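Local coordinates for protein putative oxidoreductase (Magnetospirillum magnetotacticum, PDB 3C1A) that is a putative oxidoreductase of the GFO/IDH/MocA type, with a Rossmann fold that probably binds a nicotinamide dinucleotide cofactor, at residues 70-75 with 289-294; 84-89 with 94-99. All coordinates share one frame; numbering follows the deposited sequence. Where two conformers were deposited one is given.

How the contacts relate
From the N terminus, the chain first lays down strand 11-17 of the parallel Rossmann sheet and reaches strand 72-76, on which the first half of contact 1 lies. It then runs through helix 82-91 and returns in strand 95-99. Contact 2 packs this helix on this strand and closes a short loop within one beta-alpha-beta unit. Contact 1 closes only much later, when 289-294, at the C-terminal end of helix 279-290, brings this late part of the chain back to the Rossmann sheet at strand 72-76; contact 2 is therefore nested inside its loop. The two centres lie about 10 Å apart and are joined through the sheet, where Val-73 N probably bonds to Ala-95 O at 2.7 Å.

Contact 1: 70-75 with 289-294; sequences VEAVII and GAVRQP
Glu-71 and Arg-292 meet in a two-pronged salt bridge at the edge of the guanidinium group. Arg-292 NE donates to Glu-71 OE1 at 2.8 Å along a nearly straight path (166°), and Arg-292 NH2 reaches Glu-71 OE2 at 2.7 Å. Each oxygen offers its syn lone pair, and the carboxylate and guanidinium planes are 28° apart, so the two flat groups lie nearly coplanar and engage side-on. The arginine chain runs extended from CG to NE, which carries the charged end to the carboxylate although the residue itself starts off to one side.

Next to this polar pair lies a small apolar patch. Val-291 CG2 packs on Ala-72 CB at 3.5 Å, while its other methyl, CG1, rests 4.0 Å from Glu-71 CB. With CG1 anti to the backbone N (chi1 161°), the valine spreads its two branches over consecutive residues, CG2 chiefly on Ala-72 and CG1 chiefly on Glu-71.

Strand 11-17 and the residues just before it position both partners. Glu-71 OE2 also accepts a hydrogen bond from Arg-12 N, and Arg-292 NH1 donates to Ser-9 O, so each charged group has a second tie to the N-terminal part of the chain. Ala-72, at the start of strand 72-76, is held by backbone bonding to Ala-14.

A glutamine here in place of Glu-71, uncharged and with an amide NH2 for one oxygen, would probably leave Arg-292 without its matching charge and set one donor against another, either Arg-292 or Arg-12 N. The contact thus joins the C-terminal end of helix 279-290 and the loop it leads into to the entry of a central Rossmann strand; two in-plane bonds fix the guanidinium against the carboxylate, beside methyl packing that has no such directionality.

Contact 2: 84-89 with 94-99; sequences EITLAA and KAVLVE
Ala-89 and Val-96 face each other where helix 82-91 lies on strand 95-99, both CB atoms directed across the interface. Val-96 has CG1 anti to its backbone N (chi1 174°), which brings the other methyl, CG2, to within 3.4 Å of Ala-89 CB; this is tighter than usual carbon packing. Its CG1 branch turns to Thr-86 instead and lies 4.3 Å from that residue's CG2. One turn earlier in the helix than Ala-89, Thr-86 presents its methyl to Val-96 and its hydroxyl oxygen, equally loosely, to Val-98 CG2. That hydroxyl is hydrogen-bonded to His-82 O within the helix, which satisfies its polarity beside aliphatic neighbours such as Ile-75 of strand 72-76.

Ala-89 also closes the helix-to-strand connection through its backbone: Lys-94 N donates to Ala-89 O at 3.1 Å. The lysine side chain leads away from the helix, and its NZ is hydrogen-bonded to Ala-67 O.

The short segments run nearly antiparallel (162°) with axes 8.7 Å apart, the return leg of a beta-alpha-beta crossover. An alanine, two valines and a threonine whose hydroxyl is bonded to His-82 O make the buried side-chain interface almost wholly apolar; the close methyl contact and the backbone bond both fall at Ala-89, and the packing is looser toward Thr-86 and Val-98.

Contact 1: 70-75 with 289-294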
ATOM      1  N   VAL A  70      19.381  -6.743  14.753  1.00 13.28           N
ATOM      2  CA  VAL A  70      18.300  -6.420  13.817  1.00 13.61           C
ATOM      3  C   VAL A  70      18.688  -5.152  13.095  1.00 13.64           C
ATOM      4  O   VAL A  70      18.974  -4.149  13.731  1.00 16.11           O
ATOM      5  CB  VAL A  70      16.946  -6.230  14.548  1.00 12.40           C
ATOM      6  CG1 VAL A  70      15.922  -5.621  13.625  1.00 12.62           C
ATOM      7  CG2 VAL A  70      16.448  -7.567  15.107  1.00 10.57           C
ATOM      8  N   GLU A  71      18.691  -5.188  11.771  1.00 14.31           N
ATOM      9  CA  GLU A  71      19.015  -3.996  10.975  1.00 14.20           C
ATOM     10  C   GLU A  71      17.781  -3.142  10.622  1.00 13.46           C
ATOM     11  O   GLU A  71      17.898  -1.929  10.439  1.00 10.92           O
ATOM     12  CB  GLU A  71      19.739  -4.409   9.709  1.00 15.99           C
ATOM     13  CG  GLU A  71      21.116  -4.970  10.006  1.00 16.14           C
ATOM     14  CD  GLU A  71      21.891  -5.307   8.772  1.00 21.33           C
ATOM     15  OE1 GLU A  71      22.606  -4.425   8.259  1.00 20.30           O
ATOM     16  OE2 GLU A  71      21.820  -6.474   8.349  1.00 14.42           O
ATOM     17  N   ALA A  72      16.621  -3.793  10.511  1.00 11.36           N
ATOM     18  CA  ALA A  72      15.397  -3.183   9.996  1.00 10.91           C
ATOM     19  C   ALA A  72      14.181  -3.945  10.505  1.00 11.89           C
ATOM     20  O   ALA A  72      14.262  -5.135  10.758  1.00 10.63           O
ATOM     21  CB  ALA A  72      15.417  -3.175   8.436  1.00 11.71           C
ATOM     22  N   VAL A  73      13.068  -3.229  10.677  0.50  9.57           N
ATOM     23  CA  VAL A  73      11.828  -3.785  11.237  0.50 10.01           C
ATOM     24  C   VAL A  73      10.673  -3.638  10.232  0.50 11.45           C
ATOM     25  O   VAL A  73      10.457  -2.543   9.703  0.50 10.13           O
ATOM     26  CB  VAL A  73      11.421  -3.066  12.559  0.50 12.66           C
ATOM     27  CG1 VAL A  73      10.205  -3.734  13.180  0.50  7.97           C
ATOM     28  CG2 VAL A  73      12.600  -3.032  13.565  0.50 12.82           C
ATOM     29  N   ILE A  74       9.951  -4.733   9.973  1.00 10.54           N
ATOM     30  CA  ILE A  74       8.709  -4.685   9.243  1.00 11.85           C
ATOM     31  C   ILE A  74       7.537  -4.640  10.264  1.00  7.75           C
ATOM     32  O   ILE A  74       7.391  -5.540  11.125  1.00 10.02           O
ATOM     33  CB  ILE A  74       8.577  -5.917   8.324  1.00 11.54           C
ATOM     34  CG1 ILE A  74       9.801  -6.030   7.393  1.00 13.81           C
ATOM     35  CG2 ILE A  74       7.259  -5.903   7.538  1.00 12.71           C
ATOM     36  CD1 ILE A  74       9.675  -7.147   6.319  1.00 15.96           C
ATOM     37  N   ILE A  75       6.733  -3.587  10.203  1.00 11.61           N
ATOM     38  CA  ILE A  75       5.636  -3.404  11.122  1.00 10.41           C
ATOM     39  C   ILE A  75       4.314  -3.757  10.373  1.00 15.70           C
ATOM     40  O   ILE A  75       3.806  -2.981   9.556  1.00 14.54           O
ATOM     41  CB  ILE A  75       5.666  -1.935  11.733  1.00 13.47           C
ATOM     42  CG1 ILE A  75       6.969  -1.724  12.524  1.00 15.21           C
ATOM     43  CG2 ILE A  75       4.505  -1.700  12.622  1.00 11.55           C
ATOM     44  CD1 ILE A  75       7.316  -0.254  12.777  1.00 13.05           C
ATOM     45  N   GLY A 289      17.225  -4.202   0.343  1.00 14.71           N
ATOM     46  CA  GLY A 289      18.346  -3.673  -0.432  1.00 13.63           C
ATOM     47  C   GLY A 289      18.744  -2.238  -0.164  1.00 15.99           C
ATOM     48  O   GLY A 289      19.870  -1.841  -0.463  1.00 21.34           O
ATOM     49  N   ALA A 290      17.839  -1.459   0.402  1.00 14.81           N
ATOM     50  CA  ALA A 290      18.115  -0.083   0.699  1.00 10.39           C
ATOM     51  C   ALA A 290      18.571   0.135   2.148  1.00 12.87           C
ATOM     52  O   ALA A 290      19.010   1.229   2.511  1.00 16.59           O
ATOM     53  CB  ALA A 290      16.923   0.739   0.340  1.00 11.59           C
ATOM     54  N   VAL A 291      18.524  -0.901   2.992  1.00 11.86           N
ATOM     55  CA  VAL A 291      18.689  -0.699   4.430  1.00 13.87           C
ATOM     56  C   VAL A 291      20.093  -0.109   4.700  1.00 10.96           C
ATOM     57  O   VAL A 291      20.224   0.852   5.443  1.00 14.22           O
ATOM     58  CB  VAL A 291      18.416  -2.030   5.246  1.00 12.46           C
ATOM     59  CG1 VAL A 291      19.017  -1.957   6.655  1.00 12.99           C
ATOM     60  CG2 VAL A 291      16.894  -2.324   5.326  1.00  8.07           C
ATOM     61  N   ARG A 292      21.101  -0.707   4.090  1.00 14.08           N
ATOM     62  CA  ARG A 292      22.493  -0.331   4.302  1.00 14.06           C
ATOM     63  C   ARG A 292      22.955   0.798   3.386  1.00 14.74           C
ATOM     64  O   ARG A 292      24.073   1.284   3.525  1.00 14.94           O
ATOM     65  CB  ARG A 292      23.400  -1.537   4.096  1.00 15.53           C
ATOM     66  CG  ARG A 292      23.073  -2.699   4.998  1.00 17.03           C
ATOM     67  CD  ARG A 292      23.933  -3.871   4.710  1.00 16.82           C
ATOM     68  NE  ARG A 292      23.658  -4.926   5.671  1.00 16.67           N
ATOM     69  CZ  ARG A 292      23.984  -6.195   5.538  1.00 12.06           C
ATOM     70  NH1 ARG A 292      24.635  -6.633   4.472  1.00 20.20           N
ATOM     71  NH2 ARG A 292      23.669  -7.040   6.502  1.00 16.03           N
ATOM     72  N   GLN A 293      22.106   1.210   2.455  1.00 16.69           N
ATOM     73  CA  GLN A 293      22.378   2.345   1.581  1.00 19.80           C
ATOM     74  C   GLN A 293      21.065   3.061   1.350  1.00 19.36           C
ATOM     75  O   GLN A 293      20.432   2.905   0.297  1.00 16.32           O
ATOM     76  CB  GLN A 293      22.987   1.879   0.268  1.00 20.85           C
ATOM     77  CG  GLN A 293      23.424   3.049  -0.598  1.00 31.25           C
ATOM     78  CD  GLN A 293      24.246   2.622  -1.806  1.00 42.25           C
ATOM     79  OE1 GLN A 293      23.804   2.769  -2.949  1.00 51.71           O
ATOM     80  NE2 GLN A 293      25.443   2.099  -1.561  1.00 48.66           N
ATOM     81  N   PRO A 294      20.620   3.823   2.357  1.00 21.13           N
ATOM     82  CA  PRO A 294      19.257   4.293   2.331  1.00 20.32           C
ATOM     83  C   PRO A 294      18.921   5.222   1.182  1.00 21.23           C
ATOM     84  O   PRO A 294      19.792   5.924   0.684  1.00 19.54           O
ATOM     85  CB  PRO A 294      19.103   5.026   3.668  1.00 22.92           C
ATOM     86  CG  PRO A 294      20.236   4.552   4.530  1.00 23.60           C
ATOM     87  CD  PRO A 294      21.331   4.275   3.571  1.00 22.73           C
TER

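Contact 2: 84-89 with 94-99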
ATOM      1  N   GLU A  84       3.152   4.044  17.420  1.00 15.33           N
ATOM      2  CA  GLU A  84       3.947   3.719  18.630  1.00 14.38           C
ATOM      3  C   GLU A  84       5.160   2.843  18.294  1.00 14.93           C
ATOM      4  O   GLU A  84       6.272   3.063  18.761  1.00 11.21           O
ATOM      5  CB  GLU A  84       3.081   2.965  19.617  1.00 15.61           C
ATOM      6  CG  GLU A  84       3.743   2.702  20.928  1.00 18.10           C
ATOM      7  CD  GLU A  84       2.938   1.768  21.830  1.00 25.99           C
ATOM      8  OE1 GLU A  84       1.937   1.170  21.364  1.00 29.14           O
ATOM      9  OE2 GLU A  84       3.324   1.625  23.014  1.00 28.76           O
ATOM     10  N   ILE A  85       4.929   1.841  17.477  1.00 13.19           N
ATOM     11  CA  ILE A  85       6.007   0.885  17.153  1.00 13.71           C
ATOM     12  C   ILE A  85       7.027   1.533  16.229  1.00 13.49           C
ATOM     13  O   ILE A  85       8.239   1.347  16.413  1.00 10.18           O
ATOM     14  CB  ILE A  85       5.459  -0.399  16.532  1.00 12.84           C
ATOM     15  CG1 ILE A  85       4.418  -1.037  17.448  1.00 14.92           C
ATOM     16  CG2 ILE A  85       6.564  -1.383  16.222  1.00 11.21           C
ATOM     17  CD1 ILE A  85       3.890  -2.333  16.885  1.00 18.78           C
ATOM     18  N   THR A  86       6.545   2.315  15.264  1.00 12.73           N
ATOM     19  CA  THR A  86       7.425   3.050  14.337  1.00 12.16           C
ATOM     20  C   THR A  86       8.319   4.055  15.048  1.00 11.36           C
ATOM     21  O   THR A  86       9.491   4.128  14.804  1.00 11.10           O
ATOM     22  CB  THR A  86       6.606   3.759  13.211  1.00 11.53           C
ATOM     23  OG1 THR A  86       5.800   2.800  12.503  1.00 12.31           O
ATOM     24  CG2 THR A  86       7.504   4.471  12.250  1.00  5.77           C
ATOM     25  N   LEU A  87       7.741   4.873  15.906  1.00 13.08           N
ATOM     26  CA  LEU A  87       8.522   5.783  16.723  1.00 12.13           C
ATOM     27  C   LEU A  87       9.590   5.086  17.553  1.00 12.50           C
ATOM     28  O   LEU A  87      10.683   5.615  17.661  1.00 12.35           O
ATOM     29  CB  LEU A  87       7.595   6.589  17.605  1.00 13.88           C
ATOM     30  CG  LEU A  87       6.757   7.604  16.826  1.00 11.45           C
ATOM     31  CD1 LEU A  87       5.588   8.105  17.730  1.00 14.65           C
ATOM     32  CD2 LEU A  87       7.645   8.755  16.305  1.00 15.63           C
ATOM     33  N   ALA A  88       9.289   3.902  18.095  1.00 13.95           N
ATOM     34  CA  ALA A  88      10.252   3.110  18.883  1.00 13.34           C
ATOM     35  C   ALA A  88      11.354   2.582  18.018  1.00 14.85           C
ATOM     36  O   ALA A  88      12.506   2.608  18.398  1.00 13.60           O
ATOM     37  CB  ALA A  88       9.566   1.962  19.571  1.00 13.69           C
ATOM     38  N   ALA A  89      10.994   2.082  16.843  1.00 13.09           N
ATOM     39  CA  ALA A  89      11.984   1.606  15.889  1.00 11.55           C
ATOM     40  C   ALA A  89      12.936   2.707  15.423  1.00 12.93           C
ATOM     41  O   ALA A  89      14.148   2.510  15.416  1.00 13.31           O
ATOM     42  CB  ALA A  89      11.281   0.923  14.679  1.00 12.99           C
ATOM     43  N   LYS A  94      16.597   1.757  13.714  1.00 18.23           N
ATOM     44  CA  LYS A  94      16.293   0.689  12.753  1.00 16.63           C
ATOM     45  C   LYS A  94      15.362   1.180  11.674  1.00 14.76           C
ATOM     46  O   LYS A  94      14.311   1.763  11.971  1.00 12.91           O
ATOM     47  CB  LYS A  94      15.673  -0.508  13.436  1.00 18.74           C
ATOM     48  CG  LYS A  94      16.673  -1.215  14.316  1.00 23.16           C
ATOM     49  CD  LYS A  94      16.007  -1.907  15.414  1.00 22.62           C
ATOM     50  CE  LYS A  94      17.001  -2.805  16.172  1.00 28.56           C
ATOM     51  NZ  LYS A  94      18.271  -2.147  16.480  1.00 21.09           N
ATOM     52  N   ALA A  95      15.742   0.922  10.430  1.00 12.06           N
ATOM     53  CA  ALA A  95      14.880   1.187   9.289  1.00 12.05           C
ATOM     54  C   ALA A  95      13.544   0.458   9.387  1.00 14.43           C
ATOM     55  O   ALA A  95      13.488  -0.682   9.904  1.00 10.09           O
ATOM     56  CB  ALA A  95      15.561   0.773   8.020  1.00  6.07           C
ATOM     57  N   VAL A  96      12.484   1.111   8.875  1.00 11.56           N
ATOM     58  CA  VAL A  96      11.097   0.627   9.048  1.00  9.61           C
ATOM     59  C   VAL A  96      10.394   0.502   7.716  1.00 10.47           C
ATOM     60  O   VAL A  96      10.466   1.419   6.898  1.00  8.32           O
ATOM     61  CB  VAL A  96      10.243   1.581   9.949  1.00 11.54           C
ATOM     62  CG1 VAL A  96       8.829   1.125   9.956  1.00 11.63           C
ATOM     63  CG2 VAL A  96      10.809   1.663  11.412  1.00 11.94           C
ATOM     64  N   LEU A  97       9.755  -0.652   7.490  1.00 10.34           N
ATOM     65  CA  LEU A  97       8.753  -0.844   6.441  1.00 10.43           C
ATOM     66  C   LEU A  97       7.446  -1.102   7.131  1.00  9.54           C
ATOM     67  O   LEU A  97       7.310  -2.132   7.814  1.00  9.72           O
ATOM     68  CB  LEU A  97       9.101  -2.057   5.543  1.00  6.65           C
ATOM     69  CG  LEU A  97       8.077  -2.351   4.426  1.00 11.74           C
ATOM     70  CD1 LEU A  97       7.927  -1.215   3.377  1.00 10.18           C
ATOM     71  CD2 LEU A  97       8.448  -3.672   3.723  1.00  7.35           C
ATOM     72  N   VAL A  98       6.523  -0.119   7.091  1.00  9.33           N
ATOM     73  CA  VAL A  98       5.259  -0.252   7.780  1.00  8.05           C
ATOM     74  C   VAL A  98       4.103  -0.414   6.832  1.00 10.01           C
ATOM     75  O   VAL A  98       4.023   0.253   5.791  1.00  8.70           O
ATOM     76  CB  VAL A  98       4.997   0.956   8.700  1.00 11.26           C
ATOM     77  CG1 VAL A  98       5.120   2.201   7.913  1.00  6.02           C
ATOM     78  CG2 VAL A  98       3.666   0.786   9.384  1.00 16.00           C
ATOM     79  N   GLU A  99       3.185  -1.298   7.192  1.00 11.89           N
ATOM     80  CA  GLU A  99       2.129  -1.661   6.259  1.00 14.01           C
ATOM     81  C   GLU A  99       1.210  -0.436   6.159  1.00 13.65           C
ATOM     82  O   GLU A  99       1.220   0.403   7.039  1.00 14.24           O
ATOM     83  CB  GLU A  99       1.418  -2.948   6.713  1.00 12.47           C
ATOM     84  CG  GLU A  99       0.865  -3.766   5.563  1.00 25.19           C
ATOM     85  CD  GLU A  99      -0.153  -4.781   6.042  1.00 39.63           C
ATOM     86  OE1 GLU A  99       0.066  -5.358   7.131  1.00 34.36           O
ATOM     87  OE2 GLU A  99      -1.177  -4.978   5.344  1.00 47.58           O
TER